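Local coordinates for protein transcriptional regulator (Rhodococcus sp., PDB 2O0Y) that probably binds DNA and regulates transcription, as an IclR-family regulator with a helix-turn-helix domain and a GAF-like C-terminal domain, at residues L148-A160 against V197-P211. Residues are numbered along the deposited sequence; the frame is centred on the assembly and turned at random.
Sequences LWAGAAGKILLLA and VHGERELGSSGLSFP
K155 and E200 approach from opposite directions: the lysine chain bends at chi3 (-100°) and again at chi4, while E200 stays extended beyond CG. NZ of K155 lies 2.7 Å from OE1 of E200, a salt bridge made on the syn side of that oxygen, somewhat out of the carboxylate plane. The anti lone pair of the same OE1 takes the backbone N-H of G151 at 2.9 Å, a nearly straight bond (160°). Two donors thus grip one oxygen and restrain the carboxylate beside G151, the N-cap residue of the helix. NZ of K185 lies close to NZ of K155, so the carboxylate probably helps to offset two like charges. An alanine in place of E200 would probably leave the G151 N-H and the K155 ammonium without this shared acceptor. CG2 of V197 packs 3.5 Å from the backbone N of A152, whose N-H reaches a water. CG of R201 passes 3.9 Å from CA of G151, so close that a CB on G151 would run into it. CB of S209 presses on CG1 of I156 at 3.5 Å, a tight carbon pair, while OG turns to T224 for a hydrogen bond. CG2 of I156 comes within 3.6 Å of CA of P211, the side chains crossing at about a right angle. Helix 152-157 runs at 22° to strand 205-211, their axes 7.3 Å apart at closest approach, against one face of the antiparallel sheet of the C-terminal domain. I156 also touches Q195 of strand 195-198 and A222 of strand 219-228, on either side of 205-213; L208 and F210, on the other face, touch helix 237-254.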
loop_
_atom_site.group_PDB
_atom_site.type_symbol
_atom_site.label_atom_id
_atom_site.label_comp_id
_atom_site.label_asym_id
_atom_site.label_seq_id
_atom_site.Cartn_x
_atom_site.Cartn_y
_atom_site.Cartn_z
ATOM N N LEU B 148 -2.921 11.152 -16.554
ATOM C CA LEU B 148 -2.703 10.090 -17.564
ATOM C C LEU B 148 -3.229 10.529 -18.937
ATOM O O LEU B 148 -3.068 9.803 -19.904
ATOM C CB LEU B 148 -3.443 8.796 -17.174
ATOM C CG LEU B 148 -2.918 7.873 -16.072
ATOM C CD1 LEU B 148 -3.944 6.774 -15.826
ATOM C CD2 LEU B 148 -1.561 7.305 -16.484
ATOM N N TRP B 149 -3.843 11.710 -18.996
ATOM C CA TRP B 149 -4.555 12.174 -20.221
ATOM C C TRP B 149 -3.662 12.929 -21.198
ATOM O O TRP B 149 -4.039 13.094 -22.349
ATOM C CB TRP B 149 -5.841 12.966 -19.904
ATOM C CG TRP B 149 -5.655 14.074 -18.914
ATOM C CD1 TRP B 149 -5.930 14.039 -17.558
ATOM C CD2 TRP B 149 -5.175 15.393 -19.188
ATOM N NE1 TRP B 149 -5.630 15.256 -16.981
ATOM C CE2 TRP B 149 -5.167 16.104 -17.958
ATOM C CE3 TRP B 149 -4.736 16.045 -20.352
ATOM C CZ2 TRP B 149 -4.717 17.434 -17.860
ATOM C CZ3 TRP B 149 -4.294 17.359 -20.255
ATOM C CH2 TRP B 149 -4.277 18.038 -19.016
ATOM N N ALA B 150 -2.469 13.338 -20.751
ATOM C CA ALA B 150 -1.499 14.019 -21.606
ATOM C C ALA B 150 -0.150 13.276 -21.635
ATOM O O ALA B 150 0.356 12.898 -20.586
ATOM C CB ALA B 150 -1.267 15.471 -21.107
ATOM N N GLY B 151 0.407 13.081 -22.823
ATOM C CA GLY B 151 1.777 12.560 -23.004
ATOM C C GLY B 151 1.818 11.066 -23.335
ATOM O O GLY B 151 0.803 10.354 -23.239
ATOM N N ALA B 152 3.002 10.596 -23.737
ATOM C CA ALA B 152 3.203 9.251 -24.266
ATOM C C ALA B 152 3.077 8.182 -23.187
ATOM O O ALA B 152 2.439 7.174 -23.420
ATOM C CB ALA B 152 4.585 9.137 -24.915
ATOM N N ALA B 153 3.707 8.393 -22.033
ATOM C CA ALA B 153 3.686 7.417 -20.943
ATOM C C ALA B 153 2.250 7.116 -20.529
ATOM O O ALA B 153 1.899 5.948 -20.349
ATOM C CB ALA B 153 4.475 7.914 -19.761
ATOM N N GLY B 154 1.414 8.149 -20.374
ATOM C CA GLY B 154 0.034 7.928 -19.935
ATOM C C GLY B 154 -0.721 6.949 -20.836
ATOM O O GLY B 154 -1.422 6.057 -20.361
ATOM N N LYS B 155 -0.624 7.134 -22.156
ATOM C CA LYS B 155 -1.286 6.227 -23.093
ATOM C C LYS B 155 -0.687 4.807 -23.121
ATOM O O LYS B 155 -1.373 3.854 -23.444
ATOM C CB LYS B 155 -1.318 6.843 -24.496
ATOM C CG LYS B 155 -2.377 7.960 -24.600
ATOM C CD LYS B 155 -2.302 8.728 -25.950
ATOM C CE LYS B 155 -1.552 10.068 -25.834
ATOM N NZ LYS B 155 -2.349 11.170 -25.127
ATOM N N ILE B 156 0.594 4.668 -22.790
ATOM C CA ILE B 156 1.194 3.331 -22.661
ATOM C C ILE B 156 0.630 2.669 -21.396
ATOM O O ILE B 156 0.170 1.549 -21.456
ATOM C CB ILE B 156 2.743 3.367 -22.637
ATOM C CG1 ILE B 156 3.306 3.771 -24.029
ATOM C CG2 ILE B 156 3.329 2.011 -22.145
ATOM C CD1 ILE B 156 3.109 2.700 -25.110
ATOM N N LEU B 157 0.598 3.381 -20.263
ATOM C CA LEU B 157 0.048 2.792 -19.031
ATOM C C LEU B 157 -1.401 2.394 -19.202
ATOM O O LEU B 157 -1.837 1.428 -18.586
ATOM C CB LEU B 157 0.188 3.750 -17.849
ATOM C CG LEU B 157 1.659 4.011 -17.503
ATOM C CD1 LEU B 157 1.761 5.234 -16.585
ATOM C CD2 LEU B 157 2.252 2.744 -16.831
ATOM N N LEU B 158 -2.159 3.124 -20.026
ATOM C CA LEU B 158 -3.596 2.825 -20.159
ATOM C C LEU B 158 -3.819 1.589 -21.006
ATOM O O LEU B 158 -4.952 1.156 -21.153
ATOM C CB LEU B 158 -4.375 4.001 -20.765
ATOM C CG LEU B 158 -4.570 5.170 -19.803
ATOM C CD1 LEU B 158 -5.027 6.448 -20.553
ATOM C CD2 LEU B 158 -5.549 4.768 -18.661
ATOM N N LEU B 159 -2.742 1.022 -21.568
ATOM C CA LEU B 159 -2.818 -0.261 -22.300
ATOM C C LEU B 159 -3.276 -1.345 -21.363
ATOM O O LEU B 159 -4.001 -2.260 -21.781
ATOM C CB LEU B 159 -1.461 -0.680 -22.874
ATOM C CG LEU B 159 -0.873 0.064 -24.073
ATOM C CD1 LEU B 159 0.540 -0.451 -24.395
ATOM C CD2 LEU B 159 -1.748 -0.074 -25.294
ATOM N N ALA B 160 -2.832 -1.284 -20.104
ATOM C CA ALA B 160 -3.294 -2.272 -19.122
ATOM C C ALA B 160 -4.621 -1.909 -18.434
ATOM O O ALA B 160 -5.142 -2.689 -17.666
ATOM C CB ALA B 160 -2.192 -2.584 -18.082
ATOM N N VAL B 197 4.629 11.332 -29.045
ATOM C CA VAL B 197 3.683 12.449 -29.051
ATOM C C VAL B 197 4.461 13.763 -28.903
ATOM O O VAL B 197 5.561 13.779 -28.308
ATOM C CB VAL B 197 2.695 12.335 -27.854
ATOM C CG1 VAL B 197 2.000 10.968 -27.830
ATOM C CG2 VAL B 197 3.407 12.535 -26.576
ATOM N N HIS B 198 3.877 14.856 -29.387
ATOM C CA HIS B 198 4.523 16.190 -29.329
ATOM C C HIS B 198 3.583 17.246 -28.746
ATOM O O HIS B 198 2.465 17.384 -29.208
ATOM C CB HIS B 198 4.924 16.637 -30.730
ATOM C CG HIS B 198 5.680 15.609 -31.513
ATOM N ND1 HIS B 198 7.037 15.399 -31.360
ATOM C CD2 HIS B 198 5.272 14.751 -32.478
ATOM C CE1 HIS B 198 7.429 14.449 -32.192
ATOM N NE2 HIS B 198 6.377 14.047 -32.890
ATOM N N GLY B 199 4.019 17.980 -27.734
ATOM C CA GLY B 199 3.271 19.158 -27.296
ATOM C C GLY B 199 1.958 18.836 -26.595
ATOM O O GLY B 199 1.070 19.676 -26.514
ATOM N N GLU B 200 1.850 17.628 -26.042
ATOM C CA GLU B 200 0.652 17.288 -25.304
ATOM C C GLU B 200 0.727 17.790 -23.883
ATOM O O GLU B 200 -0.194 18.457 -23.442
ATOM C CB GLU B 200 0.393 15.780 -25.332
ATOM C CG GLU B 200 -0.224 15.333 -26.627
ATOM C CD GLU B 200 -0.721 13.892 -26.574
ATOM O OE1 GLU B 200 -0.737 13.287 -25.479
ATOM O OE2 GLU B 200 -1.084 13.368 -27.637
ATOM N N ARG B 201 1.839 17.487 -23.194
ATOM C CA ARG B 201 2.057 17.878 -21.812
ATOM C C ARG B 201 2.256 19.386 -21.674
ATOM O O ARG B 201 1.659 20.038 -20.803
ATOM C CB ARG B 201 3.290 17.150 -21.246
ATOM C CG ARG B 201 3.144 15.632 -21.056
ATOM C CD ARG B 201 4.502 14.923 -20.856
ATOM N NE ARG B 201 5.566 15.792 -20.338
ATOM C CZ ARG B 201 6.778 15.907 -20.889
ATOM N NH1 ARG B 201 7.111 15.174 -21.957
ATOM N NH2 ARG B 201 7.688 16.731 -20.363
ATOM N N GLU B 202 3.115 19.936 -22.530
ATOM C CA GLU B 202 3.371 21.372 -22.568
ATOM C C GLU B 202 4.027 21.696 -23.899
ATOM O O GLU B 202 4.623 20.812 -24.528
ATOM C CB GLU B 202 4.288 21.799 -21.410
ATOM C CG GLU B 202 5.715 21.328 -21.533
ATOM C CD GLU B 202 6.544 21.603 -20.287
ATOM O OE1 GLU B 202 6.050 21.418 -19.149
ATOM O OE2 GLU B 202 7.719 21.960 -20.445
ATOM N N LEU B 203 3.919 22.947 -24.311
ATOM C CA LEU B 203 4.514 23.392 -25.555
ATOM C C LEU B 203 6.018 23.192 -25.461
ATOM O O LEU B 203 6.598 23.515 -24.440
ATOM C CB LEU B 203 4.211 24.880 -25.774
ATOM C CG LEU B 203 4.568 25.547 -27.108
ATOM C CD1 LEU B 203 3.771 24.993 -28.292
ATOM C CD2 LEU B 203 4.365 27.061 -27.034
ATOM N N GLY B 204 6.623 22.677 -26.533
ATOM C CA GLY B 204 8.049 22.464 -26.598
ATOM C C GLY B 204 8.509 21.129 -26.054
ATOM O O GLY B 204 9.702 20.858 -26.090
ATOM N N SER B 205 7.604 20.293 -25.530
ATOM C CA SER B 205 7.994 18.962 -25.031
ATOM C C SER B 205 7.472 17.839 -25.918
ATOM O O SER B 205 6.471 18.022 -26.634
ATOM C CB SER B 205 7.531 18.742 -23.595
ATOM O OG SER B 205 6.119 18.898 -23.535
ATOM N N SER B 206 8.187 16.711 -25.941
ATOM C CA SER B 206 7.800 15.529 -26.720
ATOM C C SER B 206 8.168 14.343 -25.888
ATOM O O SER B 206 8.964 14.459 -24.966
ATOM C CB SER B 206 8.533 15.401 -28.076
ATOM O OG SER B 206 8.152 16.395 -29.000
ATOM N N GLY B 207 7.604 13.194 -26.224
ATOM C CA GLY B 207 7.846 12.004 -25.417
ATOM C C GLY B 207 7.753 10.783 -26.293
ATOM O O GLY B 207 6.941 10.738 -27.231
ATOM N N LEU B 208 8.617 9.806 -26.045
ATOM C CA LEU B 208 8.470 8.493 -26.690
ATOM C C LEU B 208 8.377 7.502 -25.527
ATOM O O LEU B 208 9.246 7.518 -24.659
ATOM C CB LEU B 208 9.730 8.191 -27.495
ATOM C CG LEU B 208 10.009 6.772 -28.010
ATOM C CD1 LEU B 208 8.956 6.307 -29.050
ATOM C CD2 LEU B 208 11.388 6.796 -28.629
ATOM N N SER B 209 7.379 6.618 -25.530
ATOM C CA SER B 209 7.204 5.632 -24.453
ATOM C C SER B 209 7.037 4.216 -24.988
ATOM O O SER B 209 6.333 3.999 -25.968
ATOM C CB SER B 209 5.967 5.963 -23.608
ATOM O OG SER B 209 6.004 5.290 -22.331
ATOM N N PHE B 210 7.709 3.240 -24.372
ATOM C CA PHE B 210 7.522 1.821 -24.725
ATOM C C PHE B 210 6.954 1.117 -23.483
ATOM O O PHE B 210 7.319 1.476 -22.363
ATOM C CB PHE B 210 8.875 1.158 -25.097
ATOM C CG PHE B 210 9.227 1.295 -26.557
ATOM C CD1 PHE B 210 9.726 2.489 -27.053
ATOM C CD2 PHE B 210 9.025 0.240 -27.439
ATOM C CE1 PHE B 210 10.040 2.643 -28.424
ATOM C CE2 PHE B 210 9.343 0.393 -28.798
ATOM C CZ PHE B 210 9.845 1.586 -29.272
ATOM N N PRO B 211 6.125 0.058 -23.683
ATOM C CA PRO B 211 5.657 -0.685 -22.540
ATOM C C PRO B 211 6.773 -1.542 -21.952
ATOM O O PRO B 211 7.580 -2.126 -22.686
ATOM C CB PRO B 211 4.563 -1.610 -23.126
ATOM C CG PRO B 211 4.841 -1.720 -24.571
ATOM C CD PRO B 211 5.607 -0.471 -24.961
HETATM O O HOH W 1 5.032 13.072 -23.796
#